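Local coordinates for putative dehydratase (Mesorhizobium loti, PDB 2POZ), which is of unproven function but belongs to the mandelate racemase/muconate lactonizing enzyme family of the enolase superfamily and probably acts as a lyase, at residues 118-129 and 322-333; 313-323 and 358-368. All coordinates share one frame; numbering follows the deposited sequence.

After the N-terminal domain, the chain runs through 118-129, where strand 123-128 lies, and then builds the parallel six-stranded sheet and its helices before returning. Interaction 1 closes this loop of 192 residues by setting 322-333 against 118-129. Helix 312-324 leads into 322-333, and its own residues 313-323 take part in interaction 2, which closes a shorter loop of 34 residues with 358-368. The two loops cross rather than nest, because their segments alternate along the chain. Glu322 and Ala323 belong to both contacts. Strands 331-333, 123-128 and 357-359 lie side by side in one mixed sheet, which helix 312-324 packs against.

Interaction 1 of 2, residues 118-129 and 322-333; sequences GKIRDRVRAYAN and EANITNFMIHEH
Arg121 reaches across to the backbone carbonyls of Glu322 and Ile325 and grips them with its terminal nitrogens. NH1 and NH2 both bond Ile325 O, at 2.8 Å from NH1, with that oxygen in the guanidinium plane, while NH1 also donates to Glu322 O. The chain bends at chi3 (73°) to turn the group inward, and its rotation is fixed by these bonds and by Ile120 CG2 over one face and Phe328 CB over the other. The Phe328 ring, turned 43° from the guanidinium plane, meets Val124 CG1 at CE2 (3.5 Å).

The strands form the other close part of the contact. Ala126, Tyr127 and Ala128 pair in parallel with His331, Glu332 and His333, as the bond from Tyr127 N to His331 O (2.8 Å) illustrates. Glu332 CA sits over the Tyr127 ring face, 4.1 Å from its centroid, and Ile330 CG2 meets the ring edge. The Glu332 carboxylate accepts a nearly straight bond from Asn129 ND2 to OE2 (2.8 Å, 168°), with OE2 in the amide plane; the same oxygen takes the ammonium of Lys157, and OE1 is bonded by Val308 N.

The flank at Lys119 and Asp122 is looser. Lys119 is partly exposed and turns its amine to Asp122 OD1 in a salt bridge; its CA comes closest, 3.5 Å from Ala323 O. Ile120 N nevertheless bonds Ala323 O (2.8 Å), and Asn324 ND2 holds Gly118 O (2.7 Å) while its OD1 bonds Lys291. Arg67 and Glu69 of a second subunit pack against this flank.

Residues 126-128 thus pair in parallel with 331-333, while Ala128 also bonds the backbone of strand 155-158, consistent with first strand meeting last in the closed (β/α)7β barrel of the enolase superfamily.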
loop_
_atom_site.group_PDB
_atom_site.type_symbol
_atom_site.label_atom_id
_atom_site.label_comp_id
_atom_site.label_asym_id
_atom_site.label_seq_id
_atom_site.Cartn_x
_atom_site.Cartn_y
_atom_site.Cartn_z
ATOM N N GLY A 118 28.287 -6.202 28.925
ATOM C CA GLY A 118 28.737 -7.526 29.312
ATOM C C GLY A 118 28.644 -8.596 28.242
ATOM O O GLY A 118 28.140 -8.378 27.141
ATOM N N LYS A 119 29.128 -9.777 28.605
ATOM C CA LYS A 119 29.168 -10.927 27.722
ATOM C C LYS A 119 27.942 -11.829 27.859
ATOM O O LYS A 119 27.309 -11.883 28.912
ATOM C CB LYS A 119 30.432 -11.733 28.037
ATOM C CG LYS A 119 30.627 -12.965 27.190
ATOM C CD LYS A 119 31.598 -13.925 27.864
ATOM C CE LYS A 119 32.945 -13.282 28.127
ATOM N NZ LYS A 119 33.828 -14.209 28.893
ATOM N N ILE A 120 27.616 -12.530 26.780
ATOM C CA ILE A 120 26.499 -13.463 26.763
ATOM C C ILE A 120 27.034 -14.869 26.468
ATOM O O ILE A 120 26.435 -15.867 26.868
ATOM C CB ILE A 120 25.461 -13.103 25.672
ATOM C CG1 ILE A 120 24.717 -11.830 26.055
ATOM C CG2 ILE A 120 24.474 -14.250 25.489
ATOM C CD1 ILE A 120 23.639 -11.447 25.064
ATOM N N ARG A 121 28.168 -14.935 25.778
ATOM C CA ARG A 121 28.778 -16.214 25.413
ATOM C C ARG A 121 30.309 -16.154 25.502
ATOM O O ARG A 121 30.915 -15.098 25.294
ATOM C CB ARG A 121 28.334 -16.606 23.991
ATOM C CG ARG A 121 28.542 -15.504 22.959
ATOM C CD ARG A 121 27.891 -15.835 21.620
ATOM N NE ARG A 121 26.429 -15.735 21.651
ATOM C CZ ARG A 121 25.741 -14.597 21.611
ATOM N NH1 ARG A 121 26.367 -13.426 21.538
ATOM N NH2 ARG A 121 24.416 -14.630 21.633
ATOM N N ASP A 122 30.933 -17.285 25.820
ATOM C CA ASP A 122 32.392 -17.338 25.937
ATOM C C ASP A 122 33.079 -17.797 24.656
ATOM O O ASP A 122 34.301 -17.778 24.565
ATOM C CB ASP A 122 32.807 -18.274 27.077
ATOM C CG ASP A 122 32.279 -17.821 28.424
ATOM O OD1 ASP A 122 32.506 -16.649 28.793
ATOM O OD2 ASP A 122 31.639 -18.640 29.111
ATOM N N ARG A 123 32.299 -18.217 23.672
ATOM C CA ARG A 123 32.866 -18.677 22.413
ATOM C C ARG A 123 31.790 -18.660 21.341
ATOM O O ARG A 123 30.599 -18.658 21.650
ATOM C CB ARG A 123 33.431 -20.098 22.570
ATOM C CG ARG A 123 32.378 -21.161 22.845
ATOM C CD ARG A 123 33.005 -22.518 23.131
ATOM N NE ARG A 123 32.100 -23.616 22.792
ATOM C CZ ARG A 123 30.980 -23.912 23.450
ATOM N NH1 ARG A 123 30.611 -23.199 24.507
ATOM N NH2 ARG A 123 30.213 -24.913 23.029
ATOM N N VAL A 124 32.213 -18.638 20.081
ATOM C CA VAL A 124 31.269 -18.628 18.975
ATOM C C VAL A 124 31.665 -19.627 17.911
ATOM O O VAL A 124 32.845 -19.829 17.631
ATOM C CB VAL A 124 31.188 -17.250 18.294
ATOM C CG1 VAL A 124 30.556 -16.236 19.228
ATOM C CG2 VAL A 124 32.583 -16.804 17.868
ATOM N N ARG A 125 30.659 -20.255 17.325
ATOM C CA ARG A 125 30.867 -21.210 16.259
ATOM C C ARG A 125 31.033 -20.397 14.974
ATOM O O ARG A 125 30.465 -19.311 14.837
ATOM C CB ARG A 125 29.650 -22.121 16.144
ATOM C CG ARG A 125 29.766 -23.166 15.065
ATOM C CD ARG A 125 28.522 -24.023 15.037
ATOM N NE ARG A 125 28.482 -24.834 13.832
ATOM C CZ ARG A 125 27.482 -24.810 12.961
ATOM N NH1 ARG A 125 26.443 -24.013 13.170
ATOM N NH2 ARG A 125 27.524 -25.580 11.885
ATOM N N ALA A 126 31.805 -20.919 14.031
ATOM C CA ALA A 126 32.022 -20.204 12.785
ATOM C C ALA A 126 31.865 -21.111 11.583
ATOM O O ALA A 126 31.957 -22.323 11.704
ATOM C CB ALA A 126 33.424 -19.588 12.776
ATOM N N TYR A 127 31.605 -20.514 10.425
ATOM C CA TYR A 127 31.518 -21.279 9.197
ATOM C C TYR A 127 32.773 -20.882 8.430
ATOM O O TYR A 127 33.353 -19.828 8.691
ATOM C CB TYR A 127 30.239 -20.949 8.408
ATOM C CG TYR A 127 30.103 -19.535 7.888
ATOM C CD1 TYR A 127 30.778 -19.118 6.741
ATOM C CD2 TYR A 127 29.251 -18.623 8.518
ATOM C CE1 TYR A 127 30.603 -17.825 6.228
ATOM C CE2 TYR A 127 29.070 -17.329 8.017
ATOM C CZ TYR A 127 29.748 -16.939 6.874
ATOM O OH TYR A 127 29.582 -15.659 6.389
ATOM N N ALA A 128 33.212 -21.724 7.508
ATOM C CA ALA A 128 34.409 -21.418 6.741
ATOM C C ALA A 128 34.105 -20.855 5.348
ATOM O O ALA A 128 33.174 -21.291 4.672
ATOM C CB ALA A 128 35.287 -22.680 6.622
ATOM N N ASN A 129 34.899 -19.872 4.939
ATOM C CA ASN A 129 34.772 -19.262 3.621
ATOM C C ASN A 129 36.197 -19.233 3.061
ATOM O O ASN A 129 37.153 -19.556 3.778
ATOM C CB ASN A 129 34.229 -17.832 3.733
ATOM C CG ASN A 129 33.635 -17.322 2.429
ATOM O OD1 ASN A 129 33.859 -17.893 1.362
ATOM N ND2 ASN A 129 32.879 -16.227 2.511
ATOM N N GLU A 322 30.226 -9.986 18.818
ATOM C CA GLU A 322 29.586 -11.290 18.912
ATOM C C GLU A 322 29.526 -11.834 20.331
ATOM O O GLU A 322 28.757 -12.753 20.625
ATOM C CB GLU A 322 30.297 -12.276 17.985
ATOM C CG GLU A 322 30.417 -11.742 16.565
ATOM C CD GLU A 322 31.116 -12.703 15.621
ATOM O OE1 GLU A 322 32.116 -13.331 16.038
ATOM O OE2 GLU A 322 30.672 -12.813 14.458
ATOM N N ALA A 323 30.334 -11.274 21.217
ATOM C CA ALA A 323 30.321 -11.721 22.605
ATOM C C ALA A 323 29.141 -11.067 23.323
ATOM O O ALA A 323 28.629 -11.602 24.311
ATOM C CB ALA A 323 31.620 -11.319 23.299
ATOM N N ASN A 324 28.686 -9.939 22.781
ATOM C CA ASN A 324 27.632 -9.143 23.406
ATOM C C ASN A 324 26.203 -9.149 22.845
ATOM O O ASN A 324 25.244 -9.071 23.617
ATOM C CB ASN A 324 28.159 -7.702 23.508
ATOM C CG ASN A 324 27.143 -6.727 24.073
ATOM O OD1 ASN A 324 26.381 -6.111 23.333
ATOM N ND2 ASN A 324 27.134 -6.579 25.389
ATOM N N ILE A 325 26.038 -9.243 21.529
ATOM C CA ILE A 325 24.695 -9.205 20.954
ATOM C C ILE A 325 23.821 -10.407 21.297
ATOM O O ILE A 325 24.285 -11.551 21.360
ATOM C CB ILE A 325 24.734 -9.024 19.414
ATOM C CG1 ILE A 325 25.598 -10.109 18.775
ATOM C CG2 ILE A 325 25.274 -7.638 19.067
ATOM C CD1 ILE A 325 25.581 -10.077 17.260
ATOM N N THR A 326 22.541 -10.134 21.513
ATOM C CA THR A 326 21.599 -11.177 21.874
ATOM C C THR A 326 21.105 -11.999 20.685
ATOM O O THR A 326 20.697 -13.147 20.863
ATOM C CB THR A 326 20.388 -10.573 22.619
ATOM O OG1 THR A 326 19.888 -9.462 21.875
ATOM C CG2 THR A 326 20.796 -10.078 23.994
ATOM N N ASN A 327 21.147 -11.428 19.481
ATOM C CA ASN A 327 20.686 -12.138 18.289
ATOM C C ASN A 327 21.819 -12.595 17.361
ATOM O O ASN A 327 21.734 -12.479 16.143
ATOM C CB ASN A 327 19.667 -11.276 17.512
ATOM C CG ASN A 327 20.228 -9.916 17.088
ATOM O OD1 ASN A 327 21.156 -9.385 17.701
ATOM N ND2 ASN A 327 19.638 -9.337 16.046
ATOM N N PHE A 328 22.881 -13.125 17.956
ATOM C CA PHE A 328 24.022 -13.615 17.190
ATOM C C PHE A 328 23.707 -14.984 16.607
ATOM O O PHE A 328 23.119 -15.825 17.278
ATOM C CB PHE A 328 25.259 -13.734 18.085
ATOM C CG PHE A 328 26.407 -14.459 17.434
ATOM C CD1 PHE A 328 27.186 -13.833 16.457
ATOM C CD2 PHE A 328 26.694 -15.776 17.776
ATOM C CE1 PHE A 328 28.226 -14.512 15.834
ATOM C CE2 PHE A 328 27.733 -16.467 17.157
ATOM C CZ PHE A 328 28.502 -15.836 16.184
HETATM N N MSE A 329 24.104 -15.208 15.358
HETATM C CA MSE A 329 23.877 -16.492 14.719
HETATM C C MSE A 329 25.158 -17.327 14.580
HETATM O O MSE A 329 25.283 -18.397 15.170
HETATM C CB MSE A 329 23.271 -16.301 13.328
HETATM C CG MSE A 329 23.046 -17.609 12.582
HETATM SE SE MSE A 329 22.556 -17.341 10.723
HETATM C CE MSE A 329 22.783 -19.170 10.084
ATOM N N ILE A 330 26.109 -16.828 13.800
ATOM C CA ILE A 330 27.342 -17.566 13.550
ATOM C C ILE A 330 28.441 -16.600 13.079
ATOM O O ILE A 330 28.148 -15.525 12.560
ATOM C CB ILE A 330 27.061 -18.652 12.474
ATOM C CG1 ILE A 330 28.219 -19.641 12.364
ATOM C CG2 ILE A 330 26.785 -17.986 11.139
ATOM C CD1 ILE A 330 27.873 -20.854 11.498
ATOM N N HIS A 331 29.698 -16.995 13.269
ATOM C CA HIS A 331 30.864 -16.186 12.896
ATOM C C HIS A 331 31.427 -16.646 11.533
ATOM O O HIS A 331 31.271 -17.808 11.160
ATOM C CB HIS A 331 31.932 -16.349 13.988
ATOM C CG HIS A 331 33.207 -15.605 13.732
ATOM N ND1 HIS A 331 33.423 -14.318 14.176
ATOM C CD2 HIS A 331 34.356 -15.988 13.124
ATOM C CE1 HIS A 331 34.650 -13.942 13.857
ATOM N NE2 HIS A 331 35.238 -14.938 13.218
ATOM N N GLU A 332 32.081 -15.739 10.806
ATOM C CA GLU A 332 32.675 -16.067 9.502
ATOM C C GLU A 332 34.209 -16.042 9.541
ATOM O O GLU A 332 34.807 -15.084 10.026
ATOM C CB GLU A 332 32.193 -15.084 8.427
ATOM C CG GLU A 332 32.868 -15.289 7.063
ATOM C CD GLU A 332 32.371 -14.321 6.001
ATOM O OE1 GLU A 332 32.175 -13.129 6.334
ATOM O OE2 GLU A 332 32.195 -14.744 4.835
ATOM N N HIS A 333 34.845 -17.084 9.008
ATOM C CA HIS A 333 36.306 -17.154 8.998
ATOM C C HIS A 333 36.855 -17.660 7.652
ATOM O O HIS A 333 36.220 -18.482 6.987
ATOM C CB HIS A 333 36.771 -18.064 10.140
ATOM C CG HIS A 333 38.254 -18.063 10.353
ATOM N ND1 HIS A 333 38.975 -16.908 10.564
ATOM C CD2 HIS A 333 39.147 -19.079 10.409
ATOM C CE1 HIS A 333 40.248 -17.211 10.741
ATOM N NE2 HIS A 333 40.380 -18.522 10.650
#

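Interaction 2 of 2, residues 313-323 and 358-368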
loop_
_atom_site.group_PDB
_atom_site.type_symbol
_atom_site.label_atom_id
_atom_site.label_comp_id
_atom_site.label_asym_id
_atom_site.label_seq_id
_atom_site.Cartn_x
_atom_site.Cartn_y
_atom_site.Cartn_z
ATOM N N LEU A 313 43.155 -8.277 13.190
ATOM C CA LEU A 313 42.595 -7.171 13.962
ATOM C C LEU A 313 41.075 -7.080 13.823
ATOM O O LEU A 313 40.354 -7.170 14.815
ATOM C CB LEU A 313 43.234 -5.834 13.553
ATOM C CG LEU A 313 42.673 -4.578 14.252
ATOM C CD1 LEU A 313 42.745 -4.746 15.765
ATOM C CD2 LEU A 313 43.455 -3.342 13.817
ATOM N N ILE A 314 40.570 -6.912 12.606
ATOM C CA ILE A 314 39.121 -6.805 12.444
ATOM C C ILE A 314 38.384 -8.064 12.901
ATOM O O ILE A 314 37.245 -7.986 13.349
ATOM C CB ILE A 314 38.713 -6.457 10.992
ATOM C CG1 ILE A 314 37.230 -6.067 10.969
ATOM C CG2 ILE A 314 38.957 -7.634 10.068
ATOM C CD1 ILE A 314 36.854 -5.158 9.808
ATOM N N GLU A 315 39.033 -9.219 12.808
ATOM C CA GLU A 315 38.399 -10.458 13.257
ATOM C C GLU A 315 38.242 -10.419 14.778
ATOM O O GLU A 315 37.196 -10.776 15.320
ATOM C CB GLU A 315 39.243 -11.682 12.875
ATOM C CG GLU A 315 39.350 -11.940 11.386
ATOM C CD GLU A 315 40.200 -13.160 11.067
ATOM O OE1 GLU A 315 39.940 -14.230 11.666
ATOM O OE2 GLU A 315 41.118 -13.050 10.220
ATOM N N THR A 316 39.290 -9.979 15.466
ATOM C CA THR A 316 39.255 -9.900 16.920
ATOM C C THR A 316 38.251 -8.846 17.377
ATOM O O THR A 316 37.515 -9.054 18.342
ATOM C CB THR A 316 40.649 -9.576 17.481
ATOM O OG1 THR A 316 41.557 -10.609 17.090
ATOM C CG2 THR A 316 40.617 -9.483 19.001
ATOM N N ALA A 317 38.222 -7.717 16.679
ATOM C CA ALA A 317 37.286 -6.646 17.011
ATOM C C ALA A 317 35.849 -7.146 16.854
ATOM O O ALA A 317 34.968 -6.811 17.647
ATOM C CB ALA A 317 37.523 -5.452 16.102
ATOM N N THR A 318 35.616 -7.950 15.824
ATOM C CA THR A 318 34.290 -8.495 15.569
ATOM C C THR A 318 33.848 -9.388 16.727
ATOM O O THR A 318 32.660 -9.448 17.044
ATOM C CB THR A 318 34.268 -9.288 14.246
ATOM O OG1 THR A 318 34.499 -8.385 13.154
ATOM C CG2 THR A 318 32.920 -9.985 14.049
ATOM N N LEU A 319 34.799 -10.071 17.364
ATOM C CA LEU A 319 34.465 -10.936 18.500
ATOM C C LEU A 319 33.913 -10.100 19.656
ATOM O O LEU A 319 33.098 -10.579 20.441
ATOM C CB LEU A 319 35.690 -11.728 18.976
ATOM C CG LEU A 319 36.287 -12.740 17.997
ATOM C CD1 LEU A 319 37.437 -13.478 18.675
ATOM C CD2 LEU A 319 35.217 -13.719 17.536
ATOM N N GLN A 320 34.357 -8.852 19.757
ATOM C CA GLN A 320 33.862 -7.968 20.814
ATOM C C GLN A 320 32.346 -7.839 20.685
ATOM O O GLN A 320 31.622 -7.844 21.678
ATOM C CB GLN A 320 34.491 -6.578 20.700
ATOM C CG GLN A 320 35.966 -6.508 21.089
ATOM C CD GLN A 320 36.208 -6.913 22.532
ATOM O OE1 GLN A 320 35.479 -6.498 23.429
ATOM N NE2 GLN A 320 37.248 -7.711 22.763
ATOM N N LEU A 321 31.874 -7.733 19.448
ATOM C CA LEU A 321 30.450 -7.594 19.180
ATOM C C LEU A 321 29.702 -8.909 19.396
ATOM O O LEU A 321 28.678 -8.948 20.079
ATOM C CB LEU A 321 30.245 -7.117 17.737
ATOM C CG LEU A 321 28.817 -6.955 17.205
ATOM C CD1 LEU A 321 28.312 -5.555 17.491
ATOM C CD2 LEU A 321 28.805 -7.214 15.702
ATOM N N GLU A 322 30.226 -9.986 18.818
ATOM C CA GLU A 322 29.586 -11.290 18.912
ATOM C C GLU A 322 29.526 -11.834 20.331
ATOM O O GLU A 322 28.757 -12.753 20.625
ATOM C CB GLU A 322 30.297 -12.276 17.985
ATOM C CG GLU A 322 30.417 -11.742 16.565
ATOM C CD GLU A 322 31.116 -12.703 15.621
ATOM O OE1 GLU A 322 32.116 -13.331 16.038
ATOM O OE2 GLU A 322 30.672 -12.813 14.458
ATOM N N ALA A 323 30.334 -11.274 21.217
ATOM C CA ALA A 323 30.321 -11.721 22.605
ATOM C C ALA A 323 29.141 -11.067 23.323
ATOM O O ALA A 323 28.629 -11.602 24.311
ATOM C CB ALA A 323 31.620 -11.319 23.299
ATOM N N PHE A 358 35.785 -19.950 18.041
ATOM C CA PHE A 358 36.669 -18.887 18.507
ATOM C C PHE A 358 36.323 -18.553 19.949
ATOM O O PHE A 358 35.148 -18.334 20.270
ATOM C CB PHE A 358 36.483 -17.610 17.682
ATOM C CG PHE A 358 37.308 -17.560 16.438
ATOM C CD1 PHE A 358 38.701 -17.532 16.508
ATOM C CD2 PHE A 358 36.695 -17.518 15.193
ATOM C CE1 PHE A 358 39.474 -17.458 15.341
ATOM C CE2 PHE A 358 37.454 -17.444 14.025
ATOM C CZ PHE A 358 38.846 -17.412 14.097
ATOM N N GLU A 359 37.330 -18.508 20.814
ATOM C CA GLU A 359 37.106 -18.146 22.212
ATOM C C GLU A 359 37.093 -16.620 22.285
ATOM O O GLU A 359 37.830 -15.960 21.558
ATOM C CB GLU A 359 38.233 -18.691 23.099
ATOM C CG GLU A 359 38.110 -20.168 23.459
ATOM C CD GLU A 359 36.955 -20.442 24.407
ATOM O OE1 GLU A 359 36.909 -19.818 25.487
ATOM O OE2 GLU A 359 36.094 -21.286 24.079
HETATM N N MSE A 360 36.258 -16.054 23.150
HETATM C CA MSE A 360 36.199 -14.597 23.280
HETATM C C MSE A 360 37.498 -14.103 23.915
HETATM O O MSE A 360 37.964 -14.667 24.902
HETATM C CB MSE A 360 35.014 -14.180 24.161
HETATM C CG MSE A 360 33.665 -14.725 23.708
HETATM SE SE MSE A 360 33.221 -14.232 21.889
HETATM C CE MSE A 360 34.030 -15.717 20.965
ATOM N N PRO A 361 38.105 -13.047 23.355
ATOM C CA PRO A 361 39.347 -12.554 23.949
ATOM C C PRO A 361 39.041 -11.886 25.287
ATOM O O PRO A 361 37.933 -11.390 25.489
ATOM C CB PRO A 361 39.857 -11.576 22.898
ATOM C CG PRO A 361 38.598 -10.999 22.367
ATOM C CD PRO A 361 37.706 -12.217 22.207
ATOM N N ASN A 362 40.021 -11.872 26.189
ATOM C CA ASN A 362 39.844 -11.282 27.515
ATOM C C ASN A 362 40.644 -10.000 27.785
ATOM O O ASN A 362 40.451 -9.356 28.817
ATOM C CB ASN A 362 40.190 -12.319 28.589
ATOM C CG ASN A 362 39.128 -13.406 28.724
ATOM O OD1 ASN A 362 39.397 -14.479 29.266
ATOM N ND2 ASN A 362 37.918 -13.126 28.249
ATOM N N GLY A 363 41.533 -9.629 26.873
ATOM C CA GLY A 363 42.320 -8.424 27.079
ATOM C C GLY A 363 41.483 -7.155 27.052
ATOM O O GLY A 363 40.364 -7.168 26.532
ATOM N N PRO A 364 41.988 -6.043 27.616
ATOM C CA PRO A 364 41.233 -4.786 27.619
ATOM C C PRO A 364 41.062 -4.182 26.224
ATOM O O PRO A 364 41.858 -4.444 25.313
ATOM C CB PRO A 364 42.043 -3.893 28.568
ATOM C CG PRO A 364 43.437 -4.429 28.457
ATOM C CD PRO A 364 43.218 -5.926 28.420
ATOM N N GLY A 365 40.017 -3.379 26.055
ATOM C CA GLY A 365 39.768 -2.774 24.758
ATOM C C GLY A 365 39.368 -3.842 23.755
ATOM O O GLY A 365 38.535 -4.699 24.058
ATOM N N LEU A 366 39.959 -3.812 22.565
ATOM C CA LEU A 366 39.621 -4.803 21.546
ATOM C C LEU A 366 40.289 -6.139 21.857
ATOM O O LEU A 366 39.986 -7.160 21.237
ATOM C CB LEU A 366 40.049 -4.308 20.165
ATOM C CG LEU A 366 39.337 -3.044 19.672
ATOM C CD1 LEU A 366 39.898 -2.617 18.328
ATOM C CD2 LEU A 366 37.846 -3.307 19.571
ATOM N N GLY A 367 41.198 -6.126 22.826
ATOM C CA GLY A 367 41.894 -7.343 23.200
ATOM C C GLY A 367 42.906 -7.754 22.150
ATOM O O GLY A 367 43.281 -8.922 22.066
ATOM N N ALA A 368 43.359 -6.782 21.364
ATOM C CA ALA A 368 44.315 -7.024 20.298
ATOM C C ALA A 368 45.541 -6.126 20.417
ATOM O O ALA A 368 45.418 -4.908 20.531
ATOM C CB ALA A 368 43.643 -6.798 18.956
HETATM O O HOH W 1 38.859 -8.443 24.869
#
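With CG anti to the carbonyl carbon (chi1 -64°), Leu319 spreads its two methyls over 358-361, while a bend at chi2 (-61°) folds Gln320 toward the turn at 364-367. Helix 312-324 of the enolase-type barrel domain thus packs against the end of strand 357-359 and the type II' beta turn from Pro364 to Gly367.

Leu319 divides its contacts by branch: CD1 meets Pro361 CD at 3.8 Å, and CD2 meets both Phe358 CB and Met360 CE. The selenomethionine Met360, bent at chi2 and chi3, brings SE to 3.6 Å from Ala323 CB, one helical turn further on. Toward the start of the segment, Leu313 CD1 and Thr316 CG2 close on Ala368 CB, and Ala317 CB faces Leu366 CD2. Most of this apolar side is buried.

The Gln320 amide is the polar element. Its OE1 accepts from Tyr113 N, and its NE2 gives a weak bond to Leu366 O (129° at the hydrogen), with Pro361 CG 3.6 Å from NE2. A water receives a second hydrogen from NE2 at 2.8 Å, and itself donates to Gly363 O at 2.6 Å and, weakly, to Pro361 O at 3.2 Å.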